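Local coordinates for uncharacterized protein (Parabacteroides merdae, PDB 4R7F), which is of unknown function but folds into three immunoglobulin-like beta-sandwich domains, with an N-terminal part related to the first domain of type 9 secretion system plug proteins, at residues A288-V293 with L338-S343; I14-V19 with G272-R277; Y55-C60 with I72-G77; G114-Q119 with A133-V138. One frame throughout, in Å; residues are numbered along the deposited sequence.

Interaction 1: A288-V293 with L338-S343; sequences ADYYIV and LLKQGS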
loop_
_atom_site.group_PDB
_atom_site.type_symbol
_atom_site.label_atom_id
_atom_site.label_comp_id
_atom_site.label_asym_id
_atom_site.label_seq_id
_atom_site.Cartn_x
_atom_site.Cartn_y
_atom_site.Cartn_z
ATOM N N ALA A 288 -6.584 25.520 -12.753
ATOM C CA ALA A 288 -7.881 24.904 -12.452
ATOM C C ALA A 288 -8.880 25.963 -12.037
ATOM O O ALA A 288 -8.555 26.849 -11.242
ATOM C CB ALA A 288 -7.721 23.891 -11.355
ATOM N N ASP A 289 -10.082 25.873 -12.581
ATOM C CA ASP A 289 -11.137 26.848 -12.318
ATOM C C ASP A 289 -11.984 26.362 -11.119
ATOM O O ASP A 289 -11.790 25.239 -10.637
ATOM C CB ASP A 289 -11.996 27.003 -13.606
ATOM C CG ASP A 289 -12.741 28.322 -13.673
ATOM O OD1 ASP A 289 -12.773 29.049 -12.645
ATOM O OD2 ASP A 289 -13.311 28.628 -14.752
ATOM N N TYR A 290 -12.914 27.203 -10.660
ATOM C CA TYR A 290 -13.791 26.916 -9.530
ATOM C C TYR A 290 -15.181 26.892 -10.113
ATOM O O TYR A 290 -15.616 27.880 -10.701
ATOM C CB TYR A 290 -13.718 28.001 -8.403
ATOM C CG TYR A 290 -12.587 27.796 -7.378
ATOM C CD1 TYR A 290 -11.307 28.306 -7.591
ATOM C CD2 TYR A 290 -12.793 27.070 -6.233
ATOM C CE1 TYR A 290 -10.280 28.103 -6.684
ATOM C CE2 TYR A 290 -11.770 26.854 -5.317
ATOM C CZ TYR A 290 -10.523 27.362 -5.537
ATOM O OH TYR A 290 -9.539 27.132 -4.608
ATOM N N TYR A 291 -15.876 25.768 -9.929
ATOM C CA TYR A 291 -17.229 25.574 -10.417
ATOM C C TYR A 291 -18.121 25.325 -9.203
ATOM O O TYR A 291 -17.639 24.920 -8.151
ATOM C CB TYR A 291 -17.305 24.376 -11.376
ATOM C CG TYR A 291 -16.519 24.485 -12.695
ATOM C CD1 TYR A 291 -15.848 25.657 -13.079
ATOM C CD2 TYR A 291 -16.459 23.402 -13.569
ATOM C CE1 TYR A 291 -15.142 25.728 -14.282
ATOM C CE2 TYR A 291 -15.769 23.478 -14.773
ATOM C CZ TYR A 291 -15.115 24.641 -15.131
ATOM O OH TYR A 291 -14.419 24.699 -16.324
ATOM N N ILE A 292 -19.414 25.586 -9.336
ATOM C CA ILE A 292 -20.365 25.211 -8.305
ATOM C C ILE A 292 -20.691 23.752 -8.508
ATOM O O ILE A 292 -21.250 23.389 -9.539
ATOM C CB ILE A 292 -21.697 25.957 -8.408
ATOM C CG1 ILE A 292 -21.501 27.462 -8.335
ATOM C CG2 ILE A 292 -22.632 25.522 -7.290
ATOM C CD1 ILE A 292 -20.956 27.907 -7.013
ATOM N N VAL A 293 -20.360 22.907 -7.536
ATOM C CA VAL A 293 -20.715 21.495 -7.662
ATOM C C VAL A 293 -21.944 21.154 -6.835
ATOM O O VAL A 293 -22.015 21.513 -5.680
ATOM C CB VAL A 293 -19.542 20.614 -7.293
ATOM C CG1 VAL A 293 -19.887 19.154 -7.497
ATOM C CG2 VAL A 293 -18.330 21.042 -8.112
ATOM N N LEU A 338 -18.731 25.397 -3.950
ATOM C CA LEU A 338 -17.746 25.889 -4.889
ATOM C C LEU A 338 -16.412 25.167 -4.650
ATOM O O LEU A 338 -15.790 25.301 -3.605
ATOM C CB LEU A 338 -17.572 27.394 -4.725
ATOM C CG LEU A 338 -16.720 28.109 -5.781
ATOM C CD1 LEU A 338 -17.512 28.306 -7.066
ATOM C CD2 LEU A 338 -16.221 29.457 -5.285
ATOM N N LEU A 339 -15.993 24.447 -5.679
ATOM C CA LEU A 339 -14.855 23.556 -5.682
ATOM C C LEU A 339 -13.971 23.804 -6.914
ATOM O O LEU A 339 -14.456 24.085 -8.038
ATOM C CB LEU A 339 -15.336 22.089 -5.709
ATOM C CG LEU A 339 -16.043 21.608 -4.431
ATOM C CD1 LEU A 339 -16.611 20.215 -4.600
ATOM C CD2 LEU A 339 -15.091 21.630 -3.255
ATOM N N LYS A 340 -12.672 23.700 -6.673
ATOM C CA LYS A 340 -11.656 23.725 -7.716
ATOM C C LYS A 340 -11.640 22.399 -8.444
ATOM O O LYS A 340 -11.730 21.322 -7.839
ATOM C CB LYS A 340 -10.301 24.000 -7.089
ATOM C CG LYS A 340 -9.196 24.407 -8.036
ATOM C CD LYS A 340 -7.897 24.634 -7.253
ATOM C CE LYS A 340 -6.874 25.416 -8.058
ATOM N NZ LYS A 340 -5.914 26.140 -7.188
ATOM N N GLN A 341 -11.523 22.485 -9.755
ATOM C CA GLN A 341 -11.511 21.318 -10.617
ATOM C C GLN A 341 -10.501 20.250 -10.206
ATOM O O GLN A 341 -9.364 20.574 -9.844
ATOM C CB GLN A 341 -11.170 21.730 -12.037
ATOM C CG GLN A 341 -12.199 22.559 -12.732
ATOM C CD GLN A 341 -11.697 22.938 -14.105
ATOM O OE1 GLN A 341 -10.869 23.845 -14.243
ATOM N NE2 GLN A 341 -12.167 22.223 -15.120
ATOM N N GLY A 342 -10.912 18.989 -10.342
ATOM C CA GLY A 342 -10.068 17.849 -9.996
ATOM C C GLY A 342 -10.859 16.561 -9.760
ATOM O O GLY A 342 -12.027 16.455 -10.161
ATOM N N SER A 343 -10.207 15.592 -9.108
ATOM C CA SER A 343 -10.822 14.317 -8.689
ATOM C C SER A 343 -11.072 14.386 -7.214
ATOM O O SER A 343 -10.142 14.644 -6.439
ATOM C CB SER A 343 -9.902 13.111 -8.960
ATOM O OG SER A 343 -9.445 13.109 -10.300
#
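Ala-288 opens an antiparallel strand pairing by resting its methyl group on the aliphatic part of Lys-340, with CB 3.7 Å from Lys-340 CG. Asp-289 is gripped twice by Gln-341. Its backbone N donates to Gln-341 OE1 (2.7 Å, 171°), in the amide plane and on a lone pair, while its O accepts from Gln-341 N. Its carboxylate folds back, OD1 taking the N-H of Tyr-290 from above the carboxylate plane; Thr-93 and Thr-94 hold it from outside. Tyr-290, in a non-hydrogen-bonded pair with Lys-340, lays one ring face over that residue's CB, 3.8 Å from the ring centroid. The extended lysine runs obliquely past the phenol, and Lys-340 NZ and Tyr-290 OH both meet Asp-44, in a salt bridge and a hydrogen bond respectively. A leucine in place of Tyr-290 would probably uncouple the two strands from Asp-44 in part, since the phenol hydroxyl and the flat surface over the lysine would be gone. Tyr-291 N and O exchange hydrogen bonds with Leu-339, and its ring stacks against the Gln-341 amide, the planes 28° apart. Ile-292 CD1 presses on Leu-338 CD1 at 3.5 Å, a tight carbon contact. Val-293 CG2 then meets Leu-339 CB at 4.0 Å. Within the five-stranded mixed sheet, strand 290-298 lies between strand 332-340 and its parallel neighbour 248-253. Leu-339 and Val-293 pack on Met-227 of strand 225-228, whereas Tyr-290 and Lys-340 face strand 14-21.

Interaction 2: I14-V19 with G272-R277; sequences IKTLQV and GRFFIR
Two immunoglobulin-like sandwiches meet here without sharing a sheet: residues 14-19 of strand 14-21, at the margin of a four-stranded antiparallel sheet, cross strand 274-276 at 113°, the axes of these short segments 10.0 Å apart. Side chains and one water bridge most of that gap, with no direct hydrogen bond between the segments. Phe-274 is the first residue of 272-277 to touch the other strand. Its CG sits between the backbone N and the carbonyl carbon (chi1 68°), the crowded position, and the ring reaches across with CE1 and CZ leading. CZ meets Gln-18 CG at 3.7 Å, CE1 lies 3.9 Å from Thr-16 CG2, and the plane of the Gln-18 amide is inclined 37° to the ring. The ring of Tyr-344 also packs against Phe-274. Phe-275 turns away, so the next point of contact is Ile-276, which meets Thr-16 tip to tip, CD1 against CG2 at 3.8 Å. While its methyl is turned to these apolar partners, the Thr-16 hydroxyl is hydrogen-bonded to that of Tyr-290. An alanine in place of Gln-18 would probably loosen the junction, removing both the methylene packed on Phe-274 and the amide that holds the water. That water is the polar link between the strands: it accepts from Gln-18 NE2 at 3.1 Å and from the backbone N of Ile-276 at 3.2 Å.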
loop_
_atom_site.group_PDB
_atom_site.type_symbol
_atom_site.label_atom_id
_atom_site.label_comp_id
_atom_site.label_asym_id
_atom_site.label_seq_id
_atom_site.Cartn_x
_atom_site.Cartn_y
_atom_site.Cartn_z
ATOM N N ILE A 14 -11.134 32.003 1.346
ATOM C CA ILE A 14 -10.073 30.990 1.325
ATOM C C ILE A 14 -10.658 29.649 0.849
ATOM O O ILE A 14 -11.678 29.189 1.357
ATOM C CB ILE A 14 -9.473 30.854 2.774
ATOM C CG1 ILE A 14 -8.819 32.169 3.224
ATOM C CG2 ILE A 14 -8.512 29.681 2.927
ATOM C CD1 ILE A 14 -7.701 32.641 2.325
ATOM N N LYS A 15 -10.016 28.989 -0.105
ATOM C CA LYS A 15 -10.527 27.704 -0.588
ATOM C C LYS A 15 -9.386 26.759 -0.796
ATOM O O LYS A 15 -8.231 27.186 -0.964
ATOM C CB LYS A 15 -11.256 27.863 -1.909
ATOM C CG LYS A 15 -12.452 28.789 -1.877
ATOM C CD LYS A 15 -13.608 28.184 -1.103
ATOM C CE LYS A 15 -14.860 29.039 -1.279
ATOM N NZ LYS A 15 -15.732 29.120 -0.065
ATOM N N THR A 16 -9.716 25.471 -0.749
ATOM C CA THR A 16 -8.835 24.388 -1.202
ATOM C C THR A 16 -7.580 24.373 -0.372
ATOM O O THR A 16 -6.446 24.270 -0.880
ATOM C CB THR A 16 -8.561 24.521 -2.720
ATOM O OG1 THR A 16 -9.812 24.752 -3.389
ATOM C CG2 THR A 16 -7.922 23.283 -3.272
ATOM N N LEU A 17 -7.791 24.502 0.930
ATOM C CA LEU A 17 -6.711 24.331 1.887
ATOM C C LEU A 17 -6.250 22.878 1.884
ATOM O O LEU A 17 -7.037 21.987 2.136
ATOM C CB LEU A 17 -7.164 24.700 3.275
ATOM C CG LEU A 17 -6.142 24.502 4.381
ATOM C CD1 LEU A 17 -4.967 25.446 4.208
ATOM C CD2 LEU A 17 -6.821 24.752 5.716
ATOM N N GLN A 18 -4.972 22.676 1.592
ATOM C CA GLN A 18 -4.326 21.382 1.652
ATOM C C GLN A 18 -3.127 21.436 2.580
ATOM O O GLN A 18 -2.347 22.391 2.554
ATOM C CB GLN A 18 -3.818 20.976 0.271
ATOM C CG GLN A 18 -4.902 20.881 -0.780
ATOM C CD GLN A 18 -4.362 20.496 -2.154
ATOM O OE1 GLN A 18 -4.128 21.353 -3.031
ATOM N NE2 GLN A 18 -4.177 19.215 -2.350
ATOM N N VAL A 19 -3.018 20.391 3.389
ATOM C CA VAL A 19 -1.881 20.091 4.230
ATOM C C VAL A 19 -1.355 18.686 3.873
ATOM O O VAL A 19 -2.034 17.681 4.065
ATOM C CB VAL A 19 -2.298 20.150 5.699
ATOM C CG1 VAL A 19 -1.101 19.875 6.604
ATOM C CG2 VAL A 19 -2.950 21.498 5.986
ATOM N N GLY A 272 -10.754 9.687 1.038
ATOM C CA GLY A 272 -11.313 10.989 1.270
ATOM C C GLY A 272 -10.511 12.114 0.647
ATOM O O GLY A 272 -10.914 13.262 0.688
ATOM N N ARG A 273 -9.386 11.792 0.039
ATOM C CA ARG A 273 -8.564 12.817 -0.577
ATOM C C ARG A 273 -9.161 13.358 -1.867
ATOM O O ARG A 273 -10.082 12.764 -2.467
ATOM C CB ARG A 273 -7.161 12.283 -0.871
ATOM C CG ARG A 273 -6.393 11.885 0.370
ATOM C CD ARG A 273 -5.087 11.204 0.016
ATOM N NE ARG A 273 -4.302 10.991 1.233
ATOM C CZ ARG A 273 -4.418 9.941 2.028
ATOM N NH1 ARG A 273 -5.267 8.964 1.734
ATOM N NH2 ARG A 273 -3.671 9.859 3.118
ATOM N N PHE A 274 -8.632 14.510 -2.274
ATOM C CA PHE A 274 -8.924 15.087 -3.580
ATOM C C PHE A 274 -7.634 15.519 -4.243
ATOM O O PHE A 274 -6.627 15.688 -3.565
ATOM C CB PHE A 274 -9.905 16.270 -3.466
ATOM C CG PHE A 274 -9.344 17.489 -2.780
ATOM C CD1 PHE A 274 -8.523 18.358 -3.446
ATOM C CD2 PHE A 274 -9.680 17.775 -1.481
ATOM C CE1 PHE A 274 -8.020 19.455 -2.803
ATOM C CE2 PHE A 274 -9.218 18.881 -0.849
ATOM C CZ PHE A 274 -8.373 19.717 -1.499
ATOM N N PHE A 275 -7.680 15.735 -5.560
ATOM C CA PHE A 275 -6.492 16.024 -6.341
ATOM C C PHE A 275 -6.868 17.055 -7.361
ATOM O O PHE A 275 -7.782 16.829 -8.150
ATOM C CB PHE A 275 -6.012 14.767 -7.038
ATOM C CG PHE A 275 -5.764 13.644 -6.089
ATOM C CD1 PHE A 275 -6.794 12.778 -5.741
ATOM C CD2 PHE A 275 -4.531 13.507 -5.468
ATOM C CE1 PHE A 275 -6.596 11.784 -4.804
ATOM C CE2 PHE A 275 -4.327 12.502 -4.559
ATOM C CZ PHE A 275 -5.361 11.644 -4.226
ATOM N N ILE A 276 -6.178 18.187 -7.329
ATOM C CA ILE A 276 -6.485 19.291 -8.223
ATOM C C ILE A 276 -5.809 19.027 -9.577
ATOM O O ILE A 276 -4.605 18.875 -9.651
ATOM C CB ILE A 276 -6.034 20.621 -7.634
ATOM C CG1 ILE A 276 -6.706 20.880 -6.268
ATOM C CG2 ILE A 276 -6.295 21.745 -8.624
ATOM C CD1 ILE A 276 -8.227 20.889 -6.263
ATOM N N ARG A 277 -6.640 18.975 -10.621
ATOM C CA ARG A 277 -6.258 18.541 -11.962
ATOM C C ARG A 277 -7.214 19.220 -12.959
ATOM O O ARG A 277 -8.355 19.530 -12.626
ATOM C CB ARG A 277 -6.382 17.006 -12.107
ATOM C CG ARG A 277 -5.674 16.148 -11.057
ATOM C CD ARG A 277 -5.995 14.662 -11.238
ATOM N NE ARG A 277 -5.012 13.762 -10.621
ATOM C CZ ARG A 277 -5.336 12.588 -10.096
ATOM N NH1 ARG A 277 -6.600 12.210 -10.110
ATOM N NH2 ARG A 277 -4.418 11.798 -9.552
HETATM O O HOH W 1 -3.762 18.742 -5.371
#

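Interaction 3: Y55-C60 with I72-G77; sequences YNVVHC and IEYMNG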
loop_
_atom_site.group_PDB
_atom_site.type_symbol
_atom_site.label_atom_id
_atom_site.label_comp_id
_atom_site.label_asym_id
_atom_site.label_seq_id
_atom_site.Cartn_x
_atom_site.Cartn_y
_atom_site.Cartn_z
ATOM N N TYR A 55 1.593 34.268 9.194
ATOM C CA TYR A 55 1.199 33.145 10.072
ATOM C C TYR A 55 1.881 33.122 11.437
ATOM O O TYR A 55 2.953 33.680 11.600
ATOM C CB TYR A 55 1.456 31.814 9.363
ATOM C CG TYR A 55 2.905 31.534 9.069
ATOM C CD1 TYR A 55 3.511 32.077 7.943
ATOM C CD2 TYR A 55 3.665 30.708 9.889
ATOM C CE1 TYR A 55 4.836 31.828 7.648
ATOM C CE2 TYR A 55 5.001 30.443 9.592
ATOM C CZ TYR A 55 5.581 31.019 8.468
ATOM O OH TYR A 55 6.899 30.805 8.133
ATOM N N ASN A 56 1.211 32.485 12.404
ATOM C CA ASN A 56 1.780 32.117 13.692
ATOM C C ASN A 56 1.853 30.603 13.874
ATOM O O ASN A 56 0.955 29.867 13.449
ATOM C CB ASN A 56 0.920 32.629 14.852
ATOM C CG ASN A 56 0.691 34.108 14.804
ATOM O OD1 ASN A 56 1.566 34.899 14.450
ATOM N ND2 ASN A 56 -0.498 34.494 15.185
ATOM N N VAL A 57 2.883 30.159 14.587
ATOM C CA VAL A 57 3.070 28.768 14.929
ATOM C C VAL A 57 2.594 28.545 16.365
ATOM O O VAL A 57 3.039 29.227 17.303
ATOM C CB VAL A 57 4.547 28.383 14.750
ATOM C CG1 VAL A 57 4.779 26.913 15.019
ATOM C CG2 VAL A 57 4.979 28.714 13.332
ATOM N N VAL A 58 1.667 27.600 16.533
ATOM C CA VAL A 58 1.161 27.244 17.859
ATOM C C VAL A 58 1.567 25.821 18.167
ATOM O O VAL A 58 1.268 24.895 17.410
ATOM C CB VAL A 58 -0.364 27.356 17.975
ATOM C CG1 VAL A 58 -0.812 26.888 19.342
ATOM C CG2 VAL A 58 -0.843 28.790 17.747
ATOM N N HIS A 59 2.271 25.645 19.276
ATOM C CA HIS A 59 2.622 24.321 19.689
ATOM C C HIS A 59 1.498 23.748 20.566
ATOM O O HIS A 59 1.050 24.415 21.513
ATOM C CB HIS A 59 3.940 24.290 20.441
ATOM C CG HIS A 59 4.394 22.898 20.734
ATOM N ND1 HIS A 59 4.077 22.241 21.904
ATOM C CD2 HIS A 59 5.061 22.002 19.970
ATOM C CE1 HIS A 59 4.587 21.025 21.871
ATOM N NE2 HIS A 59 5.163 20.845 20.696
ATOM N N CYS A 60 1.092 22.499 20.263
ATOM C CA CYS A 60 -0.011 21.842 20.940
ATOM C C CYS A 60 0.375 20.544 21.600
ATOM O O CYS A 60 1.300 19.854 21.214
ATOM C CB CYS A 60 -1.158 21.565 19.953
ATOM S SG CYS A 60 -1.795 23.038 19.129
ATOM N N ILE A 72 10.018 30.517 21.879
ATOM C CA ILE A 72 11.484 30.285 21.850
ATOM C C ILE A 72 11.822 28.825 22.196
ATOM O O ILE A 72 12.807 28.277 21.696
ATOM C CB ILE A 72 12.292 31.317 22.706
ATOM C CG1 ILE A 72 13.779 31.346 22.270
ATOM C CG2 ILE A 72 12.112 31.098 24.214
ATOM C CD1 ILE A 72 14.002 31.738 20.808
ATOM N N GLU A 73 10.977 28.193 23.013
ATOM C CA GLU A 73 11.145 26.781 23.359
ATOM C C GLU A 73 10.874 25.843 22.178
ATOM O O GLU A 73 11.454 24.764 22.120
ATOM C CB GLU A 73 10.233 26.399 24.535
ATOM C CG GLU A 73 10.622 27.010 25.882
ATOM C CD GLU A 73 9.601 26.709 26.966
ATOM O OE1 GLU A 73 8.596 27.451 27.015
ATOM O OE2 GLU A 73 9.782 25.719 27.748
ATOM N N TYR A 74 10.013 26.235 21.230
ATOM C CA TYR A 74 9.623 25.306 20.159
ATOM C C TYR A 74 9.992 25.632 18.755
ATOM O O TYR A 74 9.999 24.715 17.937
ATOM C CB TYR A 74 8.146 24.953 20.202
ATOM C CG TYR A 74 7.138 26.071 20.034
ATOM C CD1 TYR A 74 6.804 26.568 18.773
ATOM C CD2 TYR A 74 6.440 26.550 21.143
ATOM C CE1 TYR A 74 5.821 27.538 18.638
ATOM C CE2 TYR A 74 5.458 27.508 21.026
ATOM C CZ TYR A 74 5.151 28.010 19.784
ATOM O OH TYR A 74 4.163 28.956 19.724
HETATM N N MSE A 75 10.307 26.894 18.465
HETATM C CA MSE A 75 10.666 27.351 17.108
HETATM C C MSE A 75 11.863 28.270 17.144
HETATM O O MSE A 75 12.040 29.040 18.107
HETATM C CB MSE A 75 9.522 28.129 16.430
HETATM C CG MSE A 75 9.114 29.428 17.151
HETATM SE SE MSE A 75 7.441 30.289 16.539
HETATM C CE MSE A 75 7.996 30.875 14.743
ATOM N N ASN A 76 12.642 28.242 16.074
ATOM C CA ASN A 76 13.594 29.259 15.812
ATOM C C ASN A 76 13.005 30.110 14.701
ATOM O O ASN A 76 12.628 29.589 13.653
ATOM C CB ASN A 76 14.936 28.675 15.419
ATOM C CG ASN A 76 16.057 29.669 15.647
ATOM O OD1 ASN A 76 16.296 30.528 14.812
ATOM N ND2 ASN A 76 16.704 29.598 16.812
ATOM N N GLY A 77 12.890 31.412 14.950
ATOM C CA GLY A 77 12.258 32.331 14.012
ATOM C C GLY A 77 11.138 33.097 14.677
ATOM O O GLY A 77 10.793 32.836 15.830
#
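Tyr-74, Val-57 and His-59 carry this contact, in which 72-77, the end of a short helix running into strand 75-76, closes over one side of strand 53-60 in the N-terminal domain, the region related to type 9 secretion system plug proteins. Tyr-74 has its CG between the backbone N and the carbonyl carbon (chi1 61°), and this crowded position points the ring across at strand 53-60. At the far end, OH donates to Val-57 O at 2.7 Å, approaching from 30° above the carbonyl plane. The bond ties a buried hydroxyl to the strand backbone, and the two segments have no other hydrogen bond between them. One face of the ring receives His-59 CB, 3.6 Å from the centroid and displaced toward the rim. The histidine's CG is anti to its backbone N (chi1 -173°), which slides the imidazole off the phenol, so the ring centroids are 5.6 Å apart and the rings hardly overlap. Val-57 comes past Tyr-74 in the opposite direction, CG1 lying 3.8 Å from CE1. The same valine meets Met-75, a selenomethionine, tip to tip: its CB is 3.9 Å from SE, and the bend at the end of the Met-75 chain carries CE to CG2. Hydrogen bonds to Ser-67 OG and Ser-113 O satisfy both nitrogens of the imidazole and fix its rotation. The other edge of strand 53-60 is bonded to strand 114-122, whose Tyr-116 ring meets His-59 edge-to-face. The short strand 75-76 that follows the helix pairs with 109-110, and Phe-110 of that strand packs on Val-57.

Interaction 4: G114-Q119 with A133-V138; sequences GNYAIQ and ACFSVV
The strands 114-122 and 129-138 form an antiparallel beta hairpin, their axes at 157° and 4.7 Å apart over these residues. Gly-114 with Val-137, Tyr-116 with Phe-135 and Ile-118 with Ala-133 are hydrogen-bonded pairs, each closed by two nearly straight N-H...O bonds. The backbone angles of Gly-114 would jam any side chain against the preceding carbonyl, which calls for glycine. On the side of Tyr-116, Phe-135 stands in the crowded position (chi1 63°), which swings its ring back across the neighbouring strand. Tyr-116 CB lies over one face, 4.1 Å from the centroid, and Ile-118 CG1 meets the ring edge at CE1, 3.6 Å away. The Tyr-116 ring runs nearly parallel to it but is slid aside, with Val-137 CG2 3.6 Å from CD1. The opposite side is more polar: Ser-136 OG donates to Asn-115 OD1 at 2.7 Å, and Asn-115 OD1 is also hydrogen-bonded to Tyr-379 OH. Beside them Ala-117 CB touches Cys-134 SG at 3.9 Å. Strand 53-60 flanks 114-122, strand 30-32 runs parallel along 129-138, and Ile-39 and Ile-41 of strand 39-46 pack on Phe-135, Ala-133 and Ile-118 from the facing sheet.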
loop_
_atom_site.group_PDB
_atom_site.type_symbol
_atom_site.label_atom_id
_atom_site.label_comp_id
_atom_site.label_asym_id
_atom_site.label_seq_id
_atom_site.Cartn_x
_atom_site.Cartn_y
_atom_site.Cartn_z
ATOM N N GLY A 114 6.016 17.149 18.294
ATOM C CA GLY A 114 4.655 17.338 18.803
ATOM C C GLY A 114 3.703 17.829 17.737
ATOM O O GLY A 114 3.999 17.773 16.521
ATOM N N ASN A 115 2.562 18.325 18.207
ATOM C CA ASN A 115 1.510 18.807 17.339
ATOM C C ASN A 115 1.669 20.320 17.083
ATOM O O ASN A 115 1.857 21.088 18.034
ATOM C CB ASN A 115 0.178 18.516 17.995
ATOM C CG ASN A 115 -0.195 17.047 17.939
ATOM O OD1 ASN A 115 0.333 16.292 17.125
ATOM N ND2 ASN A 115 -1.090 16.626 18.836
ATOM N N TYR A 116 1.603 20.734 15.827
ATOM C CA TYR A 116 1.704 22.173 15.465
ATOM C C TYR A 116 0.461 22.669 14.720
ATOM O O TYR A 116 -0.076 21.970 13.854
ATOM C CB TYR A 116 2.934 22.463 14.600
ATOM C CG TYR A 116 4.242 22.365 15.349
ATOM C CD1 TYR A 116 4.930 21.160 15.452
ATOM C CD2 TYR A 116 4.780 23.466 15.969
ATOM C CE1 TYR A 116 6.106 21.062 16.175
ATOM C CE2 TYR A 116 5.958 23.377 16.680
ATOM C CZ TYR A 116 6.610 22.181 16.780
ATOM O OH TYR A 116 7.776 22.139 17.472
ATOM N N ALA A 117 0.008 23.873 15.085
ATOM C CA ALA A 117 -1.076 24.535 14.415
ATOM C C ALA A 117 -0.607 25.867 13.851
ATOM O O ALA A 117 -0.089 26.734 14.568
ATOM C CB ALA A 117 -2.229 24.728 15.355
ATOM N N ILE A 118 -0.787 26.012 12.541
ATOM C CA ILE A 118 -0.385 27.203 11.811
ATOM C C ILE A 118 -1.609 28.063 11.607
ATOM O O ILE A 118 -2.515 27.670 10.879
ATOM C CB ILE A 118 0.215 26.850 10.434
ATOM C CG1 ILE A 118 1.455 25.987 10.596
ATOM C CG2 ILE A 118 0.576 28.103 9.678
ATOM C CD1 ILE A 118 2.436 26.474 11.644
ATOM N N GLN A 119 -1.658 29.232 12.242
ATOM C CA GLN A 119 -2.826 30.100 12.095
ATOM C C GLN A 119 -2.439 31.203 11.156
ATOM O O GLN A 119 -1.410 31.816 11.345
ATOM C CB GLN A 119 -3.245 30.672 13.420
ATOM C CG GLN A 119 -3.350 29.611 14.463
ATOM C CD GLN A 119 -4.433 29.896 15.442
ATOM O OE1 GLN A 119 -4.231 30.588 16.441
ATOM N NE2 GLN A 119 -5.606 29.361 15.161
ATOM N N ALA A 133 -4.022 25.464 9.871
ATOM C CA ALA A 133 -3.543 24.223 9.265
ATOM C C ALA A 133 -2.699 23.459 10.263
ATOM O O ALA A 133 -1.805 24.017 10.883
ATOM C CB ALA A 133 -2.742 24.499 8.036
ATOM N N CYS A 134 -3.016 22.181 10.441
ATOM C CA CYS A 134 -2.455 21.378 11.522
ATOM C C CYS A 134 -1.650 20.194 10.969
ATOM O O CYS A 134 -2.101 19.517 10.043
ATOM C CB CYS A 134 -3.591 20.823 12.388
ATOM S SG CYS A 134 -4.353 21.987 13.513
ATOM N N PHE A 135 -0.481 19.946 11.566
ATOM C CA PHE A 135 0.396 18.842 11.201
ATOM C C PHE A 135 1.214 18.469 12.426
ATOM O O PHE A 135 1.249 19.200 13.432
ATOM C CB PHE A 135 1.324 19.205 10.027
ATOM C CG PHE A 135 2.284 20.319 10.331
ATOM C CD1 PHE A 135 1.928 21.640 10.107
ATOM C CD2 PHE A 135 3.541 20.049 10.868
ATOM C CE1 PHE A 135 2.806 22.672 10.418
ATOM C CE2 PHE A 135 4.423 21.071 11.195
ATOM C CZ PHE A 135 4.052 22.384 10.964
ATOM N N SER A 136 1.861 17.322 12.356
ATOM C CA SER A 136 2.648 16.877 13.481
ATOM C C SER A 136 4.102 16.641 13.078
ATOM O O SER A 136 4.411 16.329 11.920
ATOM C CB SER A 136 2.060 15.591 14.045
ATOM O OG SER A 136 0.744 15.775 14.557
ATOM N N VAL A 137 4.970 16.758 14.067
ATOM C CA VAL A 137 6.385 16.559 13.895
ATOM C C VAL A 137 6.835 15.467 14.840
ATOM O O VAL A 137 6.678 15.604 16.074
ATOM C CB VAL A 137 7.130 17.838 14.236
ATOM C CG1 VAL A 137 8.626 17.587 14.258
ATOM C CG2 VAL A 137 6.763 18.929 13.233
ATOM N N VAL A 138 7.354 14.370 14.259
ATOM C CA VAL A 138 7.742 13.173 15.027
ATOM C C VAL A 138 9.277 13.067 15.206
ATOM O O VAL A 138 10.033 13.412 14.305
ATOM C CB VAL A 138 7.124 11.875 14.427
ATOM C CG1 VAL A 138 7.478 11.647 12.961
ATOM C CG2 VAL A 138 7.501 10.656 15.244
#

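Interactions 3 and 4 belong to one sheet of the N-terminal domain, where 55-60 is bonded to 114-119 through Cys-60 N to Asn-115 O and Val-58 N to Ala-117 O. Both are buried, yet interaction 4 is regular strand pairing and interaction 3 relies on side chains laid over a strand and a single hydroxyl-to-backbone bond. Interaction 1 is likewise buried strand pairing, but in a different sandwich, with its centre about 27 Å from that of interaction 4. Interaction 2, partly buried and the sparsest in bonding, spans the two regions: Lys-15 CB packs on Tyr-290 OH of interaction 1, Phe-275 N bonds Ser-343 O, and Val-19 packs on Ala-133 of interaction 4.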